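Local coordinates for extracellular solute-binding protein, family 1 (Trichodesmium erythraeum IMS101, PDB 6G7N) that binds ferric iron and probably delivers it to an ABC transporter as the extracellular solute-binding component of an iron-uptake system, at residues S148-I152 / H153-D157; T294-S297 / V298-K301; A304-I307 / K308-R312. One frame throughout, in Å; residues are numbered along the deposited sequence.

Interaction 1: S148-I152 / H153-D157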
loop_
_atom_site.group_PDB
_atom_site.type_symbol
_atom_site.label_atom_id
_atom_site.label_comp_id
_atom_site.label_asym_id
_atom_site.label_seq_id
_atom_site.Cartn_x
_atom_site.Cartn_y
_atom_site.Cartn_z
ATOM N N SER A 148 3.057 -0.513 12.405
ATOM C CA SER A 148 2.392 0.695 12.915
ATOM C C SER A 148 1.877 0.510 14.349
ATOM O O SER A 148 1.931 1.431 15.171
ATOM C CB SER A 148 1.291 1.164 11.959
ATOM O OG SER A 148 0.076 0.480 12.113
ATOM N N LEU A 149 1.363 -0.688 14.637
ATOM C CA LEU A 149 0.842 -0.987 15.974
ATOM C C LEU A 149 1.964 -1.094 17.010
ATOM O O LEU A 149 1.797 -0.671 18.159
ATOM C CB LEU A 149 -0.027 -2.242 15.949
ATOM C CG LEU A 149 -1.308 -2.110 15.118
ATOM C CD1 LEU A 149 -1.963 -3.464 14.938
ATOM C CD2 LEU A 149 -2.265 -1.125 15.747
ATOM N N ILE A 150 3.127 -1.624 16.615
ATOM C CA ILE A 150 4.276 -1.643 17.505
ATOM C C ILE A 150 4.779 -0.224 17.774
ATOM O O ILE A 150 5.119 0.116 18.909
ATOM C CB ILE A 150 5.410 -2.519 16.924
ATOM C CG1 ILE A 150 4.976 -3.989 16.849
ATOM C CG2 ILE A 150 6.681 -2.375 17.762
ATOM C CD1 ILE A 150 5.890 -4.829 16.001
ATOM N N GLU A 151 4.804 0.615 16.746
ATOM C CA GLU A 151 5.185 2.016 16.944
ATOM C C GLU A 151 4.291 2.691 17.982
ATOM O O GLU A 151 4.779 3.418 18.841
ATOM C CB GLU A 151 5.141 2.746 15.627
ATOM C CG GLU A 151 5.406 4.244 15.692
ATOM C CD GLU A 151 6.828 4.676 15.919
ATOM O OE1 GLU A 151 7.716 3.812 16.040
ATOM O OE2 GLU A 151 7.068 5.910 15.943
ATOM N N ILE A 152 2.973 2.489 17.884
ATOM C CA ILE A 152 2.060 3.106 18.843
ATOM C C ILE A 152 2.208 2.496 20.239
ATOM O O ILE A 152 2.422 3.206 21.222
ATOM C CB ILE A 152 0.586 3.001 18.402
ATOM C CG1 ILE A 152 0.300 3.735 17.077
ATOM C CG2 ILE A 152 -0.336 3.471 19.491
ATOM C CD1 ILE A 152 0.440 5.222 17.111
ATOM N N HIS A 153 2.107 1.178 20.320
ATOM C CA HIS A 153 1.856 0.517 21.597
ATOM C C HIS A 153 3.088 -0.012 22.288
ATOM O O HIS A 153 3.004 -0.292 23.481
ATOM C CB HIS A 153 0.856 -0.624 21.374
ATOM C CG HIS A 153 -0.478 -0.154 20.905
ATOM N ND1 HIS A 153 -1.311 0.611 21.694
ATOM C CD2 HIS A 153 -1.103 -0.320 19.722
ATOM C CE1 HIS A 153 -2.411 0.880 21.002
ATOM N NE2 HIS A 153 -2.323 0.308 19.814
ATOM N N GLY A 154 4.201 -0.149 21.569
ATOM C CA GLY A 154 5.363 -0.858 22.056
ATOM C C GLY A 154 5.196 -2.354 21.926
ATOM O O GLY A 154 4.089 -2.874 21.742
ATOM N N MET A 155 6.305 -3.087 22.032
ATOM C CA MET A 155 6.256 -4.525 21.768
ATOM C C MET A 155 5.365 -5.298 22.735
ATOM O O MET A 155 4.630 -6.190 22.311
ATOM C CB MET A 155 7.664 -5.143 21.759
ATOM C CG MET A 155 8.466 -4.837 20.502
ATOM S SD MET A 155 7.881 -5.659 19.000
ATOM C CE MET A 155 8.521 -7.334 19.093
ATOM N N SER A 156 5.427 -4.986 24.028
ATOM C CA SER A 156 4.615 -5.726 25.007
ATOM C C SER A 156 3.133 -5.597 24.765
ATOM O O SER A 156 2.427 -6.613 24.627
ATOM C CB SER A 156 4.949 -5.298 26.436
ATOM O OG SER A 156 4.248 -6.086 27.385
ATOM N N ASP A 157 2.642 -4.357 24.672
ATOM C CA ASP A 157 1.217 -4.112 24.456
ATOM C C ASP A 157 0.805 -4.617 23.048
ATOM O O ASP A 157 -0.283 -5.177 22.890
ATOM C CB ASP A 157 0.853 -2.622 24.615
ATOM C CG ASP A 157 0.879 -2.085 26.070
ATOM O OD1 ASP A 157 0.979 -2.899 27.015
ATOM O OD2 ASP A 157 0.841 -0.817 26.180
#
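H153 and I152 meet where the helix breaks its regular course, and the imidazole of H153 is the side chain to follow. Its CB lies 3.4 Å from L149 O, the same carbonyl that accepts H153 N at 2.9 Å. With CG anti to its own carbonyl carbon (chi1 -63°), the ring folds back along the preceding turn, so H153 CD2 also comes to 3.3 Å from L149 O, obliquely to the ring. Over one face sits the methyl I152 CG2, 3.6 Å from the centroid and 7° off the ring normal: a CH-pi contact that covers the middle of the ring. At the tip, H153 NE2 is hydrogen-bonded to E121 OE2, which, with the methyl, probably helps to hold the ring's rotation. G154 N still bonds I150 O (2.8 Å), but G154 takes positive phi, and the next two amides have no bond to the turn before. The short axes before and after this kink stand at 89°. Beyond it M155, modelled in two conformers, in one of them rests SD 3.7 Å from I150 CD1. Both residues pack against D305 and L309 of helix 303-312, while on another side S148 and E151 touch helix 297-301.

Interaction 2: T294-S297 / V298-K301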
loop_
_atom_site.group_PDB
_atom_site.type_symbol
_atom_site.label_atom_id
_atom_site.label_comp_id
_atom_site.label_asym_id
_atom_site.label_seq_id
_atom_site.Cartn_x
_atom_site.Cartn_y
_atom_site.Cartn_z
ATOM N N THR A 294 1.049 9.464 10.770
ATOM C CA THR A 294 2.332 8.779 10.948
ATOM C C THR A 294 3.116 8.724 9.637
ATOM O O THR A 294 2.564 8.432 8.579
ATOM C CB THR A 294 2.071 7.344 11.443
ATOM O OG1 THR A 294 1.443 7.401 12.728
ATOM C CG2 THR A 294 3.353 6.505 11.580
ATOM N N ASN A 295 4.426 9.007 9.699
ATOM C CA ASN A 295 5.220 8.890 8.499
ATOM C C ASN A 295 5.365 7.416 8.133
ATOM O O ASN A 295 5.777 6.588 8.955
ATOM C CB ASN A 295 6.589 9.562 8.690
ATOM C CG ASN A 295 7.349 9.578 7.394
ATOM O OD1 ASN A 295 7.939 8.558 6.987
ATOM N ND2 ASN A 295 7.313 10.699 6.701
ATOM N N VAL A 296 5.073 7.088 6.868
ATOM C CA VAL A 296 5.021 5.684 6.454
ATOM C C VAL A 296 6.395 5.003 6.501
ATOM O O VAL A 296 6.448 3.776 6.499
ATOM C CB VAL A 296 4.345 5.516 5.078
ATOM C CG1 VAL A 296 2.892 5.996 5.130
ATOM C CG2 VAL A 296 5.096 6.228 3.977
ATOM N N SER A 297 7.490 5.771 6.573
ATOM C CA SER A 297 8.809 5.143 6.782
ATOM C C SER A 297 8.877 4.311 8.058
ATOM O O SER A 297 9.664 3.379 8.117
ATOM C CB SER A 297 9.933 6.164 6.790
ATOM O OG SER A 297 9.889 7.011 7.911
ATOM N N VAL A 298 8.069 4.652 9.065
ATOM C CA VAL A 298 8.009 3.861 10.308
ATOM C C VAL A 298 7.729 2.397 10.010
ATOM O O VAL A 298 8.187 1.496 10.726
ATOM C CB VAL A 298 6.907 4.452 11.243
ATOM C CG1 VAL A 298 6.550 3.505 12.364
ATOM C CG2 VAL A 298 7.374 5.797 11.777
ATOM N N TYR A 299 6.923 2.155 8.969
ATOM C CA TYR A 299 6.507 0.781 8.614
ATOM C C TYR A 299 7.681 -0.056 8.241
ATOM O O TYR A 299 7.758 -1.255 8.526
ATOM C CB TYR A 299 5.587 0.713 7.395
ATOM C CG TYR A 299 4.352 1.543 7.459
ATOM C CD1 TYR A 299 3.907 2.080 8.656
ATOM C CD2 TYR A 299 3.648 1.831 6.298
ATOM C CE1 TYR A 299 2.803 2.917 8.696
ATOM C CE2 TYR A 299 2.523 2.631 6.342
ATOM C CZ TYR A 299 2.108 3.173 7.547
ATOM O OH TYR A 299 1.015 3.996 7.604
ATOM N N GLY A 300 8.620 0.557 7.537
ATOM C CA GLY A 300 9.885 -0.109 7.200
ATOM C C GLY A 300 10.831 -0.209 8.369
ATOM O O GLY A 300 11.422 -1.268 8.623
ATOM N N LYS A 301 10.986 0.894 9.067
ATOM C CA LYS A 301 11.856 0.871 10.282
ATOM C C LYS A 301 11.543 -0.262 11.275
ATOM O O LYS A 301 12.458 -0.892 11.848
ATOM C CB LYS A 301 11.778 2.215 10.988
ATOM C CG LYS A 301 12.787 2.396 12.066
ATOM C CD LYS A 301 12.856 3.828 12.534
ATOM C CE LYS A 301 13.988 3.985 13.539
ATOM N NZ LYS A 301 14.428 5.403 13.723
#
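V296 lies under the phenol of Y299, three residues further on where the chain turns into helix 297-301. V296 CA stands 3.9 Å from the ring centroid, 10° off its normal, a CH-pi contact over the face; V296 CG1 reaches out along the ring to Y299 CE2 at 3.6 Å. The Y299 side chain is modelled in two conformers, and this packing describes one of them. Beside it, T294 CG2 meets V298 CG2 at 4.1 Å, the two side chains crossing at about a right angle. The backbone bonds of the turn set the chain beneath these side chains: V298 N bonds N295 O, Y299 N bonds V296 O, and K301 N bonds S297 O (3.0 Å). Further out, N295 makes an Asx turn: its OD1 takes S297 N at 2.9 Å and S297 OG at 2.7 Å, from opposite faces of its plane. The serine hydroxyl gets there by lying between its own backbone N and carbonyl carbon (chi1 68°). N295 ND2 goes to R89 O. One amide oxygen with two donors thus caps the helix start, and the hydroxyl of the buried Y299 has a partner, V231 O, in strand 231-239.

Interaction 3: A304-I307 / K308-R312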
loop_
_atom_site.group_PDB
_atom_site.type_symbol
_atom_site.label_atom_id
_atom_site.label_comp_id
_atom_site.label_asym_id
_atom_site.label_seq_id
_atom_site.Cartn_x
_atom_site.Cartn_y
_atom_site.Cartn_z
ATOM N N ALA A 304 11.244 -5.473 10.805
ATOM C CA ALA A 304 11.851 -6.644 11.460
ATOM C C ALA A 304 11.146 -6.972 12.769
ATOM O O ALA A 304 10.925 -8.155 13.091
ATOM C CB ALA A 304 13.338 -6.417 11.700
ATOM N N ASP A 305 10.755 -5.952 13.525
ATOM C CA ASP A 305 10.027 -6.161 14.778
ATOM C C ASP A 305 8.655 -6.777 14.519
ATOM O O ASP A 305 8.199 -7.633 15.272
ATOM C CB ASP A 305 9.883 -4.841 15.560
ATOM C CG ASP A 305 11.180 -4.396 16.306
ATOM O OD1 ASP A 305 12.185 -5.109 16.295
ATOM O OD2 ASP A 305 11.157 -3.329 16.962
ATOM N N ALA A 306 7.995 -6.361 13.447
ATOM C CA ALA A 306 6.729 -6.947 13.057
ATOM C C ALA A 306 6.842 -8.430 12.749
ATOM O O ALA A 306 6.050 -9.254 13.212
ATOM C CB ALA A 306 6.104 -6.188 11.886
ATOM N N ILE A 307 7.862 -8.801 11.972
ATOM C CA ILE A 307 8.122 -10.200 11.649
ATOM C C ILE A 307 8.339 -11.005 12.944
ATOM O O ILE A 307 7.794 -12.099 13.099
ATOM C CB ILE A 307 9.294 -10.313 10.662
ATOM C CG1 ILE A 307 8.882 -9.746 9.294
ATOM C CG2 ILE A 307 9.790 -11.744 10.558
ATOM C CD1 ILE A 307 10.017 -9.611 8.296
ATOM N N LYS A 308 9.177 -10.487 13.827
ATOM C CA LYS A 308 9.443 -11.147 15.111
ATOM C C LYS A 308 8.166 -11.352 15.924
ATOM O O LYS A 308 7.913 -12.438 16.431
ATOM C CB LYS A 308 10.487 -10.361 15.922
ATOM C CG LYS A 308 10.788 -10.945 17.295
ATOM C CD LYS A 308 11.697 -10.018 18.077
ATOM C CE LYS A 308 11.548 -10.220 19.573
ATOM N NZ LYS A 308 12.689 -9.588 20.285
ATOM N N LEU A 309 7.355 -10.303 16.033
ATOM C CA LEU A 309 6.122 -10.393 16.799
ATOM C C LEU A 309 5.172 -11.424 16.203
ATOM O O LEU A 309 4.583 -12.246 16.919
ATOM C CB LEU A 309 5.454 -9.004 16.887
ATOM C CG LEU A 309 4.105 -8.950 17.571
ATOM C CD1 LEU A 309 3.716 -7.507 17.797
ATOM C CD2 LEU A 309 3.033 -9.483 16.667
ATOM N N MET A 310 5.004 -11.383 14.882
ATOM C CA MET A 310 4.121 -12.319 14.198
ATOM C C MET A 310 4.510 -13.772 14.455
ATOM O O MET A 310 3.659 -14.638 14.663
ATOM C CB MET A 310 4.089 -11.956 12.713
ATOM C CG MET A 310 3.378 -10.613 12.486
ATOM S SD MET A 310 3.768 -9.767 10.936
ATOM C CE MET A 310 2.196 -9.719 10.019
ATOM N N ASP A 311 5.815 -14.029 14.433
ATOM C CA ASP A 311 6.307 -15.363 14.725
ATOM C C ASP A 311 6.023 -15.740 16.172
ATOM O O ASP A 311 5.547 -16.857 16.448
ATOM C CB ASP A 311 7.805 -15.455 14.440
ATOM C CG ASP A 311 8.414 -16.772 14.960
ATOM O OD1 ASP A 311 8.194 -17.807 14.321
ATOM O OD2 ASP A 311 9.022 -16.782 16.043
ATOM N N ARG A 312 6.312 -14.819 17.070
ATOM C CA ARG A 312 6.047 -15.072 18.523
ATOM C C ARG A 312 4.609 -15.482 18.864
ATOM O O ARG A 312 4.365 -16.344 19.708
ATOM C CB ARG A 312 6.448 -13.830 19.347
ATOM C CG ARG A 312 6.260 -13.864 20.867
ATOM C CD ARG A 312 7.017 -14.973 21.593
ATOM N NE ARG A 312 6.892 -15.024 23.060
ATOM C CZ ARG A 312 7.227 -16.099 23.781
ATOM N NH1 ARG A 312 7.706 -17.175 23.167
ATOM N NH2 ARG A 312 7.091 -16.116 25.097
#
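M310 lays its side chain back over the carbonyl of A306, one turn earlier in helix 303-312. The backbone bonds come first: K308 N to A304 O (3.0 Å), L309 N to D305 O (2.9 Å), M310 N to A306 O (2.9 Å) and D311 N to I307 O (3.1 Å). These are four consecutive i to i+4 bonds of a regular alpha-helix, all close to straight. Next are the side-chain contacts along the same turns. M310 has two modelled conformers; in the one described here CG is anti to its own carbonyl carbon (chi1 -68°), which places it 3.1 Å from A306 O, and SD then sits 3.3 Å from that oxygen and, in a looser apolar contact, 4.4 Å from A306 CB. The inner face of this helix, close to the C-terminus of a chain with the periplasmic binding protein fold, lies on the long helix 140-167: A306 touches I146, M310 touches N142, and L309 reaches A158 and A162. L309 gets there with CG anti to its backbone N (chi1 176°), and its CB stays near D305 O. Charged groups make up the third kind of contact. K308 runs extended beyond CG, and its NZ remains 6.0 Å from D305 OD1, opposite charges that are near but not in contact. R312, in the conformer described, makes a long, weak ion pair with E159, back on helix 140-167.

In the fold
Helix 140-167 ties the three together. From interaction 1, E151 CG touches V298 CG1 of interaction 2 at 3.6 Å, and I150 CG1 meets L309 CD1 of interaction 3 at 3.9 Å, so successive residues of one helix face two different elements of the C-terminal region. The centres of interactions 1 and 2 lie about 13 Å apart, those of interactions 1 and 3 about 11 Å. Interactions 2 and 3, with centres about 16 Å apart, adjoin in sequence but do not otherwise touch. Interaction 2 stands back from the metal site: the Y299 side chain is about 13 Å from both the iron and the bound D-alanine. Helix 140-167 itself begins beside that site, with the iron ligand Y141.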